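Local structure of SusD superfamily protein (Bacteroides thetaiotaomicron, 3MCX) at residues E259-L264 against T348-I353. The protein is of unknown function but, as a zinc-binding SusD-family protein of the Bacteroides outer membrane, probably takes part in capturing glycans at the cell surface. Residues are numbered along the deposited sequence; the frame is centred on the assembly and turned at random.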
loop_
_atom_site.group_PDB
_atom_site.type_symbol
_atom_site.label_atom_id
_atom_site.label_comp_id
_atom_site.label_asym_id
_atom_site.label_seq_id
_atom_site.Cartn_x
_atom_site.Cartn_y
_atom_site.Cartn_z
ATOM N N GLU A 259 5.411 10.455 1.046
ATOM C CA GLU A 259 5.470 9.988 2.427
ATOM C C GLU A 259 4.744 11.003 3.303
ATOM O O GLU A 259 5.000 12.200 3.209
ATOM C CB GLU A 259 6.937 9.844 2.822
ATOM C CG GLU A 259 7.226 9.565 4.279
ATOM C CD GLU A 259 8.738 9.428 4.480
ATOM O OE1 GLU A 259 9.393 8.786 3.619
ATOM O OE2 GLU A 259 9.299 9.977 5.441
ATOM N N LEU A 260 3.840 10.509 4.146
ATOM C CA LEU A 260 3.053 11.367 5.034
ATOM C C LEU A 260 3.823 11.607 6.317
ATOM O O LEU A 260 4.354 10.689 6.922
ATOM C CB LEU A 260 1.687 10.750 5.320
ATOM C CG LEU A 260 0.826 10.544 4.080
ATOM C CD1 LEU A 260 -0.304 9.567 4.388
ATOM C CD2 LEU A 260 0.298 11.898 3.571
ATOM N N TYR A 261 3.871 12.872 6.725
ATOM C CA TYR A 261 4.626 13.312 7.898
ATOM C C TYR A 261 3.819 13.061 9.160
ATOM O O TYR A 261 2.640 13.483 9.257
ATOM C CB TYR A 261 4.928 14.793 7.764
ATOM C CG TYR A 261 5.746 15.390 8.875
ATOM C CD1 TYR A 261 7.000 14.902 9.179
ATOM C CD2 TYR A 261 5.263 16.467 9.638
ATOM C CE1 TYR A 261 7.747 15.460 10.197
ATOM C CE2 TYR A 261 6.016 17.042 10.652
ATOM C CZ TYR A 261 7.260 16.536 10.927
ATOM O OH TYR A 261 8.013 17.111 11.937
ATOM N N ILE A 262 4.468 12.413 10.130
ATOM C CA ILE A 262 3.898 12.061 11.417
ATOM C C ILE A 262 4.777 12.586 12.530
ATOM O O ILE A 262 6.012 12.475 12.496
ATOM C CB ILE A 262 3.821 10.519 11.573
ATOM C CG1 ILE A 262 2.949 9.875 10.478
ATOM C CG2 ILE A 262 3.402 10.094 13.001
ATOM C CD1 ILE A 262 1.476 10.250 10.554
ATOM N N THR A 263 4.148 13.183 13.535
ATOM C CA THR A 263 4.775 13.381 14.838
ATOM C C THR A 263 3.748 13.060 15.928
ATOM O O THR A 263 2.581 12.776 15.636
ATOM C CB THR A 263 5.289 14.816 15.058
ATOM O OG1 THR A 263 4.164 15.677 15.229
ATOM C CG2 THR A 263 6.166 15.286 13.861
ATOM N N LEU A 264 4.185 13.097 17.195
ATOM C CA LEU A 264 3.240 12.866 18.297
ATOM C C LEU A 264 2.208 14.004 18.475
ATOM O O LEU A 264 1.228 13.839 19.220
ATOM C CB LEU A 264 3.994 12.618 19.610
ATOM C CG LEU A 264 4.738 11.281 19.703
ATOM C CD1 LEU A 264 5.324 11.092 21.103
ATOM C CD2 LEU A 264 3.858 10.070 19.316
ATOM N N THR A 348 5.975 7.504 15.962
ATOM C CA THR A 348 6.514 8.665 15.268
ATOM C C THR A 348 6.972 8.419 13.830
ATOM O O THR A 348 7.388 9.371 13.158
ATOM C CB THR A 348 7.712 9.274 16.042
ATOM O OG1 THR A 348 8.829 8.354 16.001
ATOM C CG2 THR A 348 7.306 9.631 17.480
ATOM N N ASN A 349 6.955 7.171 13.376
ATOM C CA ASN A 349 7.411 6.823 12.041
ATOM C C ASN A 349 6.525 7.502 11.012
ATOM O O ASN A 349 5.280 7.449 11.087
ATOM C CB ASN A 349 7.405 5.301 11.823
ATOM C CG ASN A 349 8.547 4.814 10.948
ATOM O OD1 ASN A 349 9.536 4.293 11.477
ATOM N ND2 ASN A 349 8.438 4.998 9.611
ATOM N N ASN A 350 7.153 8.097 10.008
ATOM C CA ASN A 350 6.404 8.560 8.839
ATOM C C ASN A 350 5.793 7.380 8.082
ATOM O O ASN A 350 6.146 6.214 8.304
ATOM C CB ASN A 350 7.298 9.357 7.902
ATOM C CG ASN A 350 7.467 10.796 8.319
ATOM O OD1 ASN A 350 7.009 11.237 9.390
ATOM N ND2 ASN A 350 8.210 11.547 7.493
ATOM N N ILE A 351 4.878 7.681 7.176
ATOM C CA ILE A 351 4.201 6.685 6.362
ATOM C C ILE A 351 4.627 6.856 4.901
ATOM O O ILE A 351 4.094 7.712 4.165
ATOM C CB ILE A 351 2.660 6.792 6.444
ATOM C CG1 ILE A 351 2.160 6.922 7.902
ATOM C CG2 ILE A 351 2.076 5.560 5.795
ATOM C CD1 ILE A 351 0.610 6.981 7.986
ATOM N N CYS A 352 5.563 6.023 4.454
ATOM C CA CYS A 352 5.980 6.073 3.068
ATOM C C CYS A 352 4.941 5.344 2.233
ATOM O O CYS A 352 4.617 4.159 2.488
ATOM C CB CYS A 352 7.344 5.412 2.916
ATOM S SG CYS A 352 7.919 5.445 1.199
ATOM N N ILE A 353 4.329 6.081 1.305
ATOM C CA ILE A 353 3.280 5.560 0.448
ATOM C C ILE A 353 3.844 4.861 -0.784
ATOM O O ILE A 353 3.347 3.811 -1.171
ATOM C CB ILE A 353 2.305 6.698 0.044
ATOM C CG1 ILE A 353 1.740 7.421 1.260
ATOM C CG2 ILE A 353 1.169 6.159 -0.895
ATOM C CD1 ILE A 353 0.954 6.551 2.232
#
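Two flat groups meet the side-chain amide of Asn350: its ND2 lies in plane at the edge of the Tyr261 ring, the two planes 82° apart, and the Glu259 side chain crosses that of Asn350 at about a right angle, the carboxylate plane turned 69° from the amide plane. Asn350 ND2 donates to Glu259 OE2 (2.8 Å), which lies close to the amide plane and accepts through its anti lone pair. At the other tip, Asn350 OD1 accepts from Ile262 N at 2.9 Å, a donor standing above the carbonyl plane. Chi1 of Asn350 (-82°) sets CG beside the backbone N, where the amide can span both partners. Glu259 reaches it with CG anti to the backbone N and an extended chain; its OE2 also accepts from Phe252 N and its OE1 pairs with Ser256, so the buried carboxylate is well gripped. The setting is a two-stranded antiparallel sheet within the largely helical SusD fold, in which Leu260 and Ile351 form a hydrogen-bonded pair (Leu260 N to Ile351 O 2.8 Å, Ile351 N to Leu260 O 3.1 Å). Where the strands end, the amide of Asn350 takes over the role of a backbone acceptor for Ile262. An alanine in place of this asparagine would probably leave Ile262 N without this acceptor and cost Glu259 OE2 one of its two donors, loosening this end of the pairing. Next to helix 21-36, Leu260 CD1 meets Ile353 CD1 at 3.9 Å, while Ile262 CG1, just past the strand, lies 4.0 Å from Ile351 CG1.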